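Local coordinates for Rab GDP-dissociation inhibitor (PDB 2BCG), which holds Rab GTPases such as Sec4 in their GDP-bound form by slowing nucleotide release, and extracts GDP-bound Ypt7 from vacuolar membranes in yeast, at residues A[53-58]-A[80-85]; A[88-93]-A[346-351]; A[117-122]-A[328-333]; A[303-308]-A[396-401]; A[314-319]-A[361-366]. All blocks are in the same frame, centred on the assembly; numbering follows the deposited sequence. Where two conformers were deposited one is given.

Contact 1. Residues A[53-58]-A[80-85]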
# COMPACT_ATOMS: atom_id res chain seq x y z
N VAL A 53 -2.75 -10.37 3.25
CA VAL A 53 -2.83 -11.74 2.75
C VAL A 53 -4.27 -12.26 2.74
O VAL A 53 -5.17 -11.68 3.37
CB VAL A 53 -1.95 -12.67 3.61
CG1 VAL A 53 -0.47 -12.19 3.59
CG2 VAL A 53 -2.48 -12.75 5.04
N THR A 54 -4.48 -13.35 2.00
CA THR A 54 -5.79 -13.97 1.97
C THR A 54 -6.08 -14.74 3.26
O THR A 54 -5.21 -14.96 4.10
CB THR A 54 -5.90 -14.99 0.81
OG1 THR A 54 -4.95 -16.06 1.02
CG2 THR A 54 -5.70 -14.31 -0.52
N LEU A 55 -7.34 -15.16 3.41
CA LEU A 55 -7.73 -15.94 4.56
C LEU A 55 -7.05 -17.30 4.58
O LEU A 55 -6.52 -17.71 5.61
CB LEU A 55 -9.25 -16.00 4.67
CG LEU A 55 -9.86 -16.57 5.94
CD1 LEU A 55 -9.31 -15.91 7.23
CD2 LEU A 55 -11.32 -16.28 5.84
N SER A 56 -6.98 -17.97 3.43
CA SER A 56 -6.24 -19.25 3.41
C SER A 56 -4.78 -19.07 3.86
O SER A 56 -4.26 -19.89 4.65
CB SER A 56 -6.38 -19.99 2.07
OG SER A 56 -5.84 -19.20 1.02
N GLN A 57 -4.14 -17.98 3.41
CA GLN A 57 -2.78 -17.68 3.87
C GLN A 57 -2.67 -17.38 5.36
O GLN A 57 -1.67 -17.69 6.01
CB GLN A 57 -2.17 -16.53 3.06
CG GLN A 57 -1.35 -17.03 1.94
CD GLN A 57 -0.29 -18.05 2.42
OE1 GLN A 57 0.50 -17.78 3.35
NE2 GLN A 57 -0.29 -19.23 1.80
N LEU A 58 -3.70 -16.74 5.90
CA LEU A 58 -3.74 -16.52 7.31
C LEU A 58 -3.73 -17.86 8.09
O LEU A 58 -3.06 -17.98 9.13
CB LEU A 58 -4.97 -15.67 7.64
CG LEU A 58 -4.87 -14.55 8.63
CD1 LEU A 58 -3.73 -13.58 8.38
CD2 LEU A 58 -6.21 -13.86 8.68
N ARG A 80 -10.91 -14.29 -2.33
CA ARG A 80 -10.65 -13.03 -3.05
C ARG A 80 -11.16 -11.79 -2.30
O ARG A 80 -10.68 -10.68 -2.55
CB ARG A 80 -11.21 -13.07 -4.48
CG ARG A 80 -12.68 -13.50 -4.62
CD ARG A 80 -13.11 -13.55 -6.11
NE ARG A 80 -12.07 -14.12 -6.97
CZ ARG A 80 -11.93 -15.41 -7.25
NH1 ARG A 80 -12.78 -16.31 -6.75
NH2 ARG A 80 -10.94 -15.82 -8.04
N ASP A 81 -12.13 -11.96 -1.41
CA ASP A 81 -12.68 -10.87 -0.62
C ASP A 81 -11.79 -10.43 0.57
O ASP A 81 -12.07 -9.42 1.23
CB ASP A 81 -14.03 -11.28 -0.02
CG ASP A 81 -15.16 -11.29 -1.04
OD1 ASP A 81 -16.31 -11.55 -0.60
OD2 ASP A 81 -14.90 -11.06 -2.25
N TRP A 82 -10.75 -11.20 0.85
CA TRP A 82 -9.96 -10.99 2.07
C TRP A 82 -8.57 -10.46 1.72
O TRP A 82 -7.85 -11.08 0.93
CB TRP A 82 -9.86 -12.31 2.86
CG TRP A 82 -11.19 -12.75 3.43
CD1 TRP A 82 -12.20 -13.43 2.77
CD2 TRP A 82 -11.67 -12.51 4.75
NE1 TRP A 82 -13.28 -13.61 3.61
CE2 TRP A 82 -12.97 -13.09 4.84
CE3 TRP A 82 -11.12 -11.89 5.88
CZ2 TRP A 82 -13.72 -13.04 6.02
CZ3 TRP A 82 -11.87 -11.84 7.05
CH2 TRP A 82 -13.15 -12.41 7.11
N ASN A 83 -8.20 -9.33 2.35
CA ASN A 83 -6.88 -8.72 2.18
C ASN A 83 -6.51 -8.24 3.58
O ASN A 83 -6.81 -7.13 3.97
CB ASN A 83 -6.94 -7.50 1.24
CG ASN A 83 -7.37 -7.89 -0.16
OD1 ASN A 83 -6.59 -8.51 -0.89
ND2 ASN A 83 -8.62 -7.57 -0.53
N VAL A 84 -5.92 -9.14 4.34
CA VAL A 84 -5.73 -8.92 5.75
C VAL A 84 -4.31 -8.47 6.06
O VAL A 84 -3.37 -9.23 5.82
CB VAL A 84 -6.04 -10.21 6.53
CG1 VAL A 84 -5.86 -9.98 8.04
CG2 VAL A 84 -7.42 -10.75 6.16
N ASP A 85 -4.18 -7.25 6.58
CA ASP A 85 -2.86 -6.72 6.97
C ASP A 85 -2.21 -7.65 8.00
O ASP A 85 -2.83 -8.06 9.00
CB ASP A 85 -3.01 -5.34 7.61
CG ASP A 85 -3.59 -4.31 6.68
OD1 ASP A 85 -3.49 -4.45 5.43
OD2 ASP A 85 -4.17 -3.33 7.22
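L55 lays its CD2 methyl over one face of the W82 indole, above the centre of the ring, a CH-pi contact with CD2 3.9 Å from the centroid of the five-membered ring and 15° off the ring normal. CB of L55 also comes up to W82 CG, and the two side chains run side by side in the same direction. Next to them L58 crosses V84 at about a right angle, L58 CD2 lying 3.9 Å from V84 CG1. With CG1 anti to the backbone N (chi1 -180°), V84 has that methyl against the leucine. The backbone brings these pairs together: V53 and V84 form an antiparallel hydrogen-bonded pair, V84 N giving to V53 O at 2.8 Å and V53 N to V84 O at 2.9 Å. This is a two-stranded antiparallel ribbon, 52-53 with 84-85, whose first strand passes straight into helix 55-62. T54 is the N-cap of that helix, its OG1 accepting from Q57 N at 3.2 Å. Further out, W82 NE1 gives a hydrogen bond to F76 O, which helps hold the rotation of the indole, and H361 meets the same ring with planes at about 50°. I316 packs on both L55 and W82.

Contact 2. Residues A[88-93]-A[346-351]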
# COMPACT_ATOMS: atom_id res chain seq x y z
N PRO A 88 -0.65 -3.78 11.42
CA PRO A 88 -1.61 -2.70 11.28
C PRO A 88 -0.95 -1.31 11.23
O PRO A 88 -0.08 -0.99 12.03
CB PRO A 88 -2.50 -2.87 12.53
CG PRO A 88 -1.56 -3.45 13.55
CD PRO A 88 -0.65 -4.36 12.79
N LYS A 89 -1.37 -0.50 10.28
CA LYS A 89 -0.94 0.91 10.24
C LYS A 89 -2.03 1.72 9.58
O LYS A 89 -2.66 1.22 8.61
CB LYS A 89 0.32 1.11 9.37
CG LYS A 89 1.51 0.31 9.77
CD LYS A 89 2.22 0.99 10.94
CE LYS A 89 3.37 0.15 11.41
NZ LYS A 89 4.07 0.86 12.54
N PHE A 90 -2.28 2.93 10.11
CA PHE A 90 -3.01 3.97 9.41
C PHE A 90 -2.08 5.02 8.79
O PHE A 90 -0.89 5.08 9.12
CB PHE A 90 -3.98 4.64 10.36
CG PHE A 90 -5.09 3.71 10.84
CD1 PHE A 90 -5.31 3.48 12.21
CD2 PHE A 90 -5.92 3.08 9.92
CE1 PHE A 90 -6.37 2.64 12.63
CE2 PHE A 90 -6.95 2.22 10.35
CZ PHE A 90 -7.18 2.02 11.71
N LEU A 91 -2.61 5.86 7.90
CA LEU A 91 -1.84 7.02 7.39
C LEU A 91 -2.32 8.32 8.06
O LEU A 91 -3.51 8.60 8.03
CB LEU A 91 -2.07 7.18 5.87
CG LEU A 91 -1.34 6.20 4.94
CD1 LEU A 91 -2.04 4.83 4.95
CD2 LEU A 91 -1.25 6.75 3.52
N MET A 92 -1.42 9.09 8.66
CA MET A 92 -1.81 10.45 9.05
C MET A 92 -2.17 11.25 7.79
O MET A 92 -1.40 11.32 6.82
CB MET A 92 -0.67 11.17 9.78
CG MET A 92 -0.43 10.69 11.18
SD MET A 92 -1.73 11.34 12.28
CE MET A 92 -0.81 11.99 13.66
N ALA A 93 -3.34 11.89 7.82
CA ALA A 93 -3.82 12.62 6.65
C ALA A 93 -2.88 13.73 6.16
O ALA A 93 -2.88 14.00 4.97
CB ALA A 93 -5.21 13.16 6.89
N TYR A 346 -2.83 -0.85 21.16
CA TYR A 346 -3.63 -0.30 20.05
C TYR A 346 -4.58 -1.36 19.50
O TYR A 346 -4.29 -2.56 19.51
CB TYR A 346 -2.75 0.18 18.89
CG TYR A 346 -1.91 1.41 19.22
CD1 TYR A 346 -0.53 1.33 19.13
CD2 TYR A 346 -2.49 2.65 19.57
CE1 TYR A 346 0.28 2.43 19.43
CE2 TYR A 346 -1.69 3.75 19.86
CZ TYR A 346 -0.32 3.64 19.77
OH TYR A 346 0.49 4.71 20.02
N VAL A 347 -5.70 -0.89 18.99
CA VAL A 347 -6.52 -1.73 18.13
C VAL A 347 -6.78 -0.95 16.85
O VAL A 347 -7.05 0.26 16.87
CB VAL A 347 -7.85 -2.16 18.79
CG1 VAL A 347 -8.47 -3.33 18.01
CG2 VAL A 347 -7.65 -2.58 20.27
N ALA A 348 -6.69 -1.65 15.72
CA ALA A 348 -6.96 -1.07 14.41
C ALA A 348 -8.08 -1.89 13.83
O ALA A 348 -7.97 -3.12 13.68
CB ALA A 348 -5.74 -1.17 13.49
N ILE A 349 -9.18 -1.23 13.53
CA ILE A 349 -10.37 -1.91 13.04
C ILE A 349 -10.74 -1.37 11.66
O ILE A 349 -10.82 -0.16 11.46
CB ILE A 349 -11.55 -1.70 14.02
CG1 ILE A 349 -11.24 -2.41 15.35
CG2 ILE A 349 -12.89 -2.17 13.46
CD1 ILE A 349 -11.31 -1.49 16.57
N VAL A 350 -10.93 -2.30 10.71
CA VAL A 350 -11.37 -1.98 9.35
C VAL A 350 -12.38 -3.08 8.99
O VAL A 350 -12.50 -4.10 9.71
CB VAL A 350 -10.15 -1.89 8.37
CG1 VAL A 350 -9.34 -0.61 8.61
CG2 VAL A 350 -9.27 -3.18 8.48
N SER A 351 -13.08 -2.92 7.88
CA SER A 351 -14.15 -3.85 7.59
C SER A 351 -14.40 -3.94 6.08
O SER A 351 -13.57 -3.54 5.28
CB SER A 351 -15.38 -3.42 8.38
OG SER A 351 -15.85 -2.16 7.93
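The F90 ring reaches strand 346-351 with its CZ and CE2 corner, against A348 and V350. A348 CB stands 3.9 Å from F90 CZ, oblique to the ring. V350 comes in at the ring edge, near its plane, with V350 CG1 4.1 Å from F90 CE2; the two side chains pass one another running in opposite senses. The V350 methyl that makes this touch is the one anti to its own carbonyl carbon (chi1 -73°). The backbone nitrogen of I349 also lies at the ring edge, 4.2 Å from F90 CZ. P88 completes the contact from beside the phenylalanine: P88 CB meets A348 CB at 3.8 Å, which puts the alanine methyl against both proline and phenylalanine. A348 and V350 point from one face of the large mixed sheet, and residues 88-90 rest on that face just before strand 91-92 of a separate three-stranded antiparallel sheet. No hydrogen bond joins the two segments, and what meets is almost wholly carbon. Y234 of the smaller sheet meets the F90 ring with planes at about 25°, and P88 also touches I365.

Contact 3. Residues A[117-122]-A[328-333]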
# COMPACT_ATOMS: atom_id res chain seq x y z
N GLY A 117 -12.86 7.30 13.28
CA GLY A 117 -12.53 7.98 14.53
C GLY A 117 -11.41 7.31 15.26
O GLY A 117 -11.01 6.19 14.88
N SER A 118 -10.90 7.99 16.29
CA SER A 118 -9.89 7.43 17.22
C SER A 118 -10.55 7.50 18.60
O SER A 118 -11.10 8.55 18.96
CB SER A 118 -8.60 8.26 17.19
OG SER A 118 -7.66 7.81 18.17
N TYR A 119 -10.50 6.38 19.33
CA TYR A 119 -11.13 6.24 20.67
C TYR A 119 -10.07 6.00 21.69
O TYR A 119 -9.10 5.32 21.41
CB TYR A 119 -12.11 5.05 20.70
CG TYR A 119 -13.38 5.31 19.93
CD1 TYR A 119 -13.37 5.38 18.55
CD2 TYR A 119 -14.57 5.46 20.60
CE1 TYR A 119 -14.53 5.62 17.84
CE2 TYR A 119 -15.74 5.71 19.91
CZ TYR A 119 -15.71 5.79 18.52
OH TYR A 119 -16.87 6.01 17.80
N VAL A 120 -10.26 6.55 22.89
CA VAL A 120 -9.33 6.35 23.98
C VAL A 120 -10.03 5.61 25.11
O VAL A 120 -11.19 5.88 25.40
CB VAL A 120 -8.67 7.69 24.45
CG1 VAL A 120 -9.68 8.65 25.16
CG2 VAL A 120 -7.45 7.43 25.32
N PHE A 121 -9.33 4.64 25.68
CA PHE A 121 -9.81 3.84 26.82
C PHE A 121 -9.56 4.57 28.13
O PHE A 121 -8.46 5.07 28.38
CB PHE A 121 -9.03 2.53 26.78
CG PHE A 121 -9.35 1.54 27.85
CD1 PHE A 121 -10.19 0.45 27.59
CD2 PHE A 121 -8.72 1.61 29.09
CE1 PHE A 121 -10.41 -0.55 28.55
CE2 PHE A 121 -8.94 0.64 30.05
CZ PHE A 121 -9.79 -0.43 29.80
N LYS A 122 -10.59 4.63 28.97
CA LYS A 122 -10.42 5.20 30.32
C LYS A 122 -11.30 4.37 31.25
O LYS A 122 -12.50 4.29 31.05
CB LYS A 122 -10.78 6.70 30.34
CG LYS A 122 -10.63 7.41 31.73
CD LYS A 122 -11.20 8.84 31.69
CE LYS A 122 -10.24 9.87 31.06
NZ LYS A 122 -10.45 11.31 31.55
N ASP A 328 -17.35 1.98 10.77
CA ASP A 328 -16.78 1.04 9.80
C ASP A 328 -15.29 0.83 9.99
O ASP A 328 -14.76 -0.15 9.46
CB ASP A 328 -17.13 1.36 8.33
CG ASP A 328 -16.55 2.66 7.84
OD1 ASP A 328 -17.16 3.22 6.88
OD2 ASP A 328 -15.50 3.13 8.31
N SER A 329 -14.66 1.70 10.77
CA SER A 329 -13.22 1.66 10.97
C SER A 329 -12.92 2.57 12.14
O SER A 329 -13.60 3.60 12.35
CB SER A 329 -12.45 2.13 9.72
OG SER A 329 -12.84 3.46 9.33
N LEU A 330 -11.89 2.22 12.89
CA LEU A 330 -11.48 3.08 13.99
C LEU A 330 -10.14 2.64 14.53
O LEU A 330 -9.69 1.50 14.27
CB LEU A 330 -12.51 3.12 15.13
CG LEU A 330 -12.76 1.77 15.83
CD1 LEU A 330 -12.84 1.91 17.38
CD2 LEU A 330 -13.99 1.01 15.31
N GLN A 331 -9.54 3.52 15.31
CA GLN A 331 -8.45 3.18 16.20
C GLN A 331 -8.95 3.16 17.64
O GLN A 331 -9.73 4.05 18.02
CB GLN A 331 -7.35 4.26 16.09
CG GLN A 331 -6.39 4.29 17.28
CD GLN A 331 -5.21 5.18 17.00
OE1 GLN A 331 -4.13 4.70 16.64
NE2 GLN A 331 -5.41 6.48 17.17
N ILE A 332 -8.51 2.19 18.42
CA ILE A 332 -8.63 2.32 19.87
C ILE A 332 -7.23 2.48 20.46
O ILE A 332 -6.31 1.73 20.08
CB ILE A 332 -9.32 1.10 20.53
CG1 ILE A 332 -10.72 0.87 19.95
CG2 ILE A 332 -9.41 1.29 22.05
CD1 ILE A 332 -11.37 -0.45 20.44
N ILE A 333 -7.10 3.42 21.41
CA ILE A 333 -5.85 3.62 22.13
C ILE A 333 -6.10 3.26 23.60
O ILE A 333 -6.99 3.86 24.21
CB ILE A 333 -5.37 5.10 22.09
CG1 ILE A 333 -5.14 5.56 20.66
CG2 ILE A 333 -4.08 5.28 22.89
CD1 ILE A 333 -5.00 7.06 20.51
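Q331 stretches across to S118, its neighbour on the adjacent parallel strand. From CB, 4.1 Å from S118 OG, the chain leaves with CG anti to the backbone N (chi1 160°) and runs on extended, CG passing 3.8 Å from that same hydroxyl oxygen. At the tip NE2 gives a hydrogen bond to S118 OG, 2.8 Å long with 164° at the hydrogen, and the oxygen lies in the amide plane. NE2 also bonds to Y234 OH and OE1 to S421 OG, so partners at both amide atoms hold the buried group's rotation. A leucine in its place, having no amide, would probably leave the hydroxyls of S118, Y234 and S421 short of a partner and freer to turn. I333 CD1 lies 3.6 Å from S118 OG. On the opposite face of the sheet Y119 crosses L330 at about a right angle, Y119 CD1 3.7 Å from L330 CD1. Between the two faces runs the parallel ladder: Q331 N to G117 O, Y119 N to Q331 O, I333 N to Y119 O and F121 N to I333 O. Strand 118-122 thus lies in the mixed sheet between hairpin partner 125-128 and strand 330-334, which pairs antiparallel with 345-351.

Contact 4. Residues A[303-308]-A[396-401]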
# COMPACT_ATOMS: atom_id res chain seq x y z
N CYS A 303 22.03 -6.87 11.34
CA CYS A 303 20.97 -6.22 12.12
C CYS A 303 21.01 -6.67 13.56
O CYS A 303 21.61 -7.71 13.88
CB CYS A 303 19.59 -6.52 11.55
SG CYS A 303 19.39 -5.93 9.89
N LYS A 304 20.39 -5.88 14.42
CA LYS A 304 20.30 -6.18 15.84
C LYS A 304 18.87 -6.00 16.33
O LYS A 304 18.12 -5.18 15.79
CB LYS A 304 21.25 -5.26 16.64
CG LYS A 304 20.98 -3.75 16.49
CD LYS A 304 22.05 -2.87 17.18
CE LYS A 304 21.67 -1.39 17.14
NZ LYS A 304 22.67 -0.45 17.77
N SER A 305 18.50 -6.77 17.34
CA SER A 305 17.21 -6.58 17.96
C SER A 305 17.15 -5.21 18.64
O SER A 305 18.15 -4.75 19.21
CB SER A 305 16.96 -7.68 18.99
OG SER A 305 15.80 -7.36 19.72
N THR A 306 16.00 -4.55 18.57
CA THR A 306 15.80 -3.33 19.33
C THR A 306 15.51 -3.68 20.80
O THR A 306 15.45 -2.79 21.64
CB THR A 306 14.62 -2.53 18.81
OG1 THR A 306 13.42 -3.25 19.11
CG2 THR A 306 14.73 -2.32 17.28
N GLY A 307 15.34 -4.97 21.09
CA GLY A 307 14.98 -5.45 22.43
C GLY A 307 13.48 -5.46 22.70
O GLY A 307 13.04 -5.65 23.85
N GLN A 308 12.69 -5.27 21.64
CA GLN A 308 11.23 -5.29 21.76
C GLN A 308 10.61 -6.35 20.88
O GLN A 308 11.04 -6.60 19.76
CB GLN A 308 10.65 -3.94 21.36
CG GLN A 308 11.13 -2.78 22.18
CD GLN A 308 10.75 -1.48 21.55
OE1 GLN A 308 9.92 -0.75 22.08
NE2 GLN A 308 11.36 -1.16 20.39
N ILE A 396 3.85 -13.11 16.86
CA ILE A 396 4.78 -12.26 17.62
C ILE A 396 5.97 -11.96 16.71
O ILE A 396 6.50 -12.87 16.06
CB ILE A 396 5.22 -12.95 18.93
CG1 ILE A 396 3.97 -13.16 19.81
CG2 ILE A 396 6.31 -12.14 19.60
CD1 ILE A 396 4.25 -13.96 21.10
N ALA A 397 6.36 -10.70 16.63
CA ALA A 397 7.49 -10.28 15.81
C ALA A 397 8.56 -9.59 16.67
O ALA A 397 8.23 -8.73 17.49
CB ALA A 397 7.02 -9.34 14.70
N GLU A 398 9.82 -9.99 16.49
CA GLU A 398 10.92 -9.27 17.12
C GLU A 398 11.30 -8.12 16.20
O GLU A 398 11.35 -8.31 14.99
CB GLU A 398 12.12 -10.20 17.35
CG GLU A 398 13.16 -9.54 18.24
CD GLU A 398 14.20 -10.49 18.81
OE1 GLU A 398 15.02 -10.04 19.62
OE2 GLU A 398 14.20 -11.68 18.43
N LEU A 399 11.50 -6.93 16.75
CA LEU A 399 11.88 -5.75 15.96
C LEU A 399 13.40 -5.66 15.77
O LEU A 399 14.16 -5.74 16.75
CB LEU A 399 11.37 -4.47 16.61
CG LEU A 399 9.87 -4.44 16.87
CD1 LEU A 399 9.59 -3.05 17.43
CD2 LEU A 399 9.09 -4.71 15.56
N PHE A 400 13.80 -5.46 14.52
CA PHE A 400 15.23 -5.32 14.15
C PHE A 400 15.57 -3.95 13.59
O PHE A 400 14.71 -3.23 13.04
CB PHE A 400 15.63 -6.44 13.17
CG PHE A 400 15.45 -7.80 13.74
CD1 PHE A 400 14.33 -8.57 13.42
CD2 PHE A 400 16.39 -8.31 14.66
CE1 PHE A 400 14.15 -9.84 13.97
CE2 PHE A 400 16.21 -9.57 15.22
CZ PHE A 400 15.07 -10.34 14.89
N GLU A 401 16.84 -3.56 13.76
CA GLU A 401 17.33 -2.33 13.14
C GLU A 401 18.74 -2.61 12.65
O GLU A 401 19.36 -3.57 13.11
CB GLU A 401 17.33 -1.16 14.14
CG GLU A 401 18.19 -1.42 15.39
CD GLU A 401 18.19 -0.27 16.36
OE1 GLU A 401 18.52 -0.51 17.54
OE2 GLU A 401 17.89 0.87 15.97
O HOH W 1 19.09 -1.95 19.70
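S305 OG donates a hydrogen bond to E398 OE1 at 2.8 Å, on the anti side of the carboxylate and 22° out of its plane; OG anti to the backbone N (chi1 171°) turns the hydroxyl toward E398. The same OG accepts from G307 N, closing an ST turn. An alanine at E398 would probably leave that hydroxyl without its acceptor, held by the bond from G307 N. Among backbone bonds, K304 and E401 form an antiparallel hydrogen-bonded pair, K304 N to E401 O at 2.8 Å and E401 N to K304 O at 2.9 Å. T306 N then bonds to L399 O, and beyond the corner at G307 L399 N gives to Q308 O. Charges come near without a salt bridge: K304 NZ is 4.2 Å from E401 OE1, and a water joins that oxygen to S305 O. E401 OE2 has its own partner, a salt bridge to R415. Carbon contacts are lighter, T306 CG2 lying 4.0 Å from E401 CG. Strand 391-402 is one of the two edge strands of the large mixed sheet in this chain, and it pairs here with the start of the broken strand 303-317, where C303 also packs on P296.

Contact 5. Residues A[314-319]-A[361-366]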
# COMPACT_ATOMS: atom_id res chain seq x y z
N ILE A 314 -4.73 -10.82 15.12
CA ILE A 314 -5.67 -10.50 14.07
C ILE A 314 -6.98 -11.22 14.39
O ILE A 314 -7.03 -12.46 14.43
CB ILE A 314 -5.12 -10.95 12.69
CG1 ILE A 314 -3.78 -10.27 12.38
CG2 ILE A 314 -6.17 -10.77 11.58
CD1 ILE A 314 -3.04 -10.96 11.22
N CYS A 315 -8.01 -10.44 14.69
CA CYS A 315 -9.30 -11.00 15.08
C CYS A 315 -10.33 -10.77 14.01
O CYS A 315 -10.38 -9.67 13.44
CB CYS A 315 -9.80 -10.33 16.35
SG CYS A 315 -8.62 -10.54 17.72
N ILE A 316 -11.12 -11.80 13.74
CA ILE A 316 -12.24 -11.68 12.79
C ILE A 316 -13.51 -11.65 13.60
O ILE A 316 -13.74 -12.51 14.45
CB ILE A 316 -12.31 -12.84 11.79
CG1 ILE A 316 -11.05 -12.92 10.92
CG2 ILE A 316 -13.59 -12.70 10.94
CD1 ILE A 316 -11.01 -14.19 10.01
N LEU A 317 -14.28 -10.59 13.37
CA LEU A 317 -15.61 -10.45 14.01
C LEU A 317 -16.65 -10.55 12.94
O LEU A 317 -16.38 -10.27 11.78
CB LEU A 317 -15.76 -9.11 14.71
CG LEU A 317 -14.55 -8.56 15.49
CD1 LEU A 317 -14.84 -7.20 16.03
CD2 LEU A 317 -14.17 -9.48 16.64
N ASN A 318 -17.86 -10.94 13.33
CA ASN A 318 -18.97 -10.90 12.39
C ASN A 318 -19.99 -9.80 12.76
O ASN A 318 -21.18 -9.89 12.41
CB ASN A 318 -19.61 -12.28 12.22
CG ASN A 318 -20.32 -12.75 13.42
OD1 ASN A 318 -20.39 -12.06 14.44
ND2 ASN A 318 -20.88 -13.97 13.33
N HIS A 319 -19.51 -8.80 13.50
CA HIS A 319 -20.34 -7.68 13.97
C HIS A 319 -19.44 -6.48 14.28
O HIS A 319 -18.24 -6.63 14.48
CB HIS A 319 -21.03 -8.09 15.27
CG HIS A 319 -20.06 -8.51 16.31
ND1 HIS A 319 -19.36 -7.60 17.08
CD2 HIS A 319 -19.61 -9.74 16.67
CE1 HIS A 319 -18.52 -8.25 17.87
NE2 HIS A 319 -18.67 -9.54 17.65
N HIS A 361 -18.20 -8.88 7.96
CA HIS A 361 -17.08 -9.09 8.88
C HIS A 361 -16.31 -7.80 9.19
O HIS A 361 -16.40 -6.78 8.48
CB HIS A 361 -16.15 -10.17 8.32
CG HIS A 361 -16.81 -11.52 8.17
ND1 HIS A 361 -16.95 -12.40 9.23
CD2 HIS A 361 -17.38 -12.13 7.10
CE1 HIS A 361 -17.59 -13.49 8.81
NE2 HIS A 361 -17.86 -13.35 7.53
N TYR A 362 -15.60 -7.85 10.33
CA TYR A 362 -14.68 -6.78 10.73
C TYR A 362 -13.38 -7.45 11.05
O TYR A 362 -13.36 -8.57 11.54
CB TYR A 362 -15.22 -6.01 11.96
CG TYR A 362 -16.46 -5.19 11.65
CD1 TYR A 362 -17.70 -5.82 11.38
CD2 TYR A 362 -16.41 -3.80 11.64
CE1 TYR A 362 -18.83 -5.06 11.08
CE2 TYR A 362 -17.54 -3.04 11.35
CZ TYR A 362 -18.74 -3.69 11.07
OH TYR A 362 -19.87 -2.97 10.80
N LEU A 363 -12.30 -6.72 10.76
CA LEU A 363 -10.97 -7.14 11.18
C LEU A 363 -10.56 -6.20 12.31
O LEU A 363 -10.65 -4.98 12.20
CB LEU A 363 -9.97 -6.99 10.03
CG LEU A 363 -10.17 -7.94 8.82
CD1 LEU A 363 -9.25 -7.57 7.68
CD2 LEU A 363 -9.90 -9.37 9.27
N ALA A 364 -10.10 -6.78 13.40
CA ALA A 364 -9.64 -5.98 14.54
C ALA A 364 -8.28 -6.51 14.88
O ALA A 364 -8.14 -7.68 15.31
CB ALA A 364 -10.58 -6.13 15.72
N ILE A 365 -7.26 -5.69 14.63
CA ILE A 365 -5.91 -6.14 14.89
C ILE A 365 -5.38 -5.42 16.13
O ILE A 365 -5.31 -4.19 16.18
CB ILE A 365 -4.99 -5.87 13.70
CG1 ILE A 365 -5.58 -6.50 12.42
CG2 ILE A 365 -3.62 -6.45 14.02
CD1 ILE A 365 -4.65 -6.38 11.19
N ILE A 366 -5.07 -6.20 17.14
CA ILE A 366 -4.64 -5.67 18.44
C ILE A 366 -3.13 -5.80 18.48
O ILE A 366 -2.58 -6.84 18.08
CB ILE A 366 -5.24 -6.48 19.60
CG1 ILE A 366 -6.79 -6.42 19.61
CG2 ILE A 366 -4.69 -5.99 20.94
CD1 ILE A 366 -7.39 -7.55 20.44
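H361 has L317 O at the edge of its ring, near the ring plane; the bond from H361 ND1 to L317 O is weak, at 3.4 Å and 138°. CG anti to the carbonyl carbon (chi1 -62°) sets the H361 ring beside that oxygen. The same L317 O takes a bond from Y362 N, so two donors share it. I316 CG2 comes obliquely to H361, 3.8 Å from ND1. The H319 imidazole has L317 CB over one face, 4.1 Å above the plane and offset toward the rim, while its NE2 bonds to P388 O. H319 O, a buried carbonyl with no hydrogen-bonding partner in the model, lies obliquely to the Y362 ring in the conformer given. Along the backbones the strands run as an antiparallel ladder, with C315-A364 and L317-Y362 as hydrogen-bonded pairs and I314-I365 and I316-L363 as non-hydrogen-bonded pairs. The side chains of each of the latter pairs lie side by side, I314 CG1 4.2 Å from I365 CD1 and I316 CG1 4.1 Å from L363 CD2, making one face. The other face has C315 SG 4.2 Å from I366 CD1. These two strands sit inside the large mixed sheet, between 345-351 and 391-402. Strand 84-85 packs on the face with I314, L363 and I365, and helix 380-383 on that with C315 and I366.

Four of the five contacts reach one mixed sheet, whose strand order is 125-128, 118-122, 330-334, 345-351, 362-369, 303-317, 391-402. Contact 3 joins the second and third of these strands, contact 5 the fifth and sixth, and contact 4 the last two, its centre about 26 Å from that of contact 5 although both use strand 303-317. Contacts 1 and 2 bring earlier chain against this sheet; contact 1 closes before the others open, its centre about 12 Å from that of contact 5, which it touches. Contact 3 is nested within the loop closed by contact 2, and contact 5 within that of contact 4. The sheet therefore ties together parts of the chain far apart in sequence.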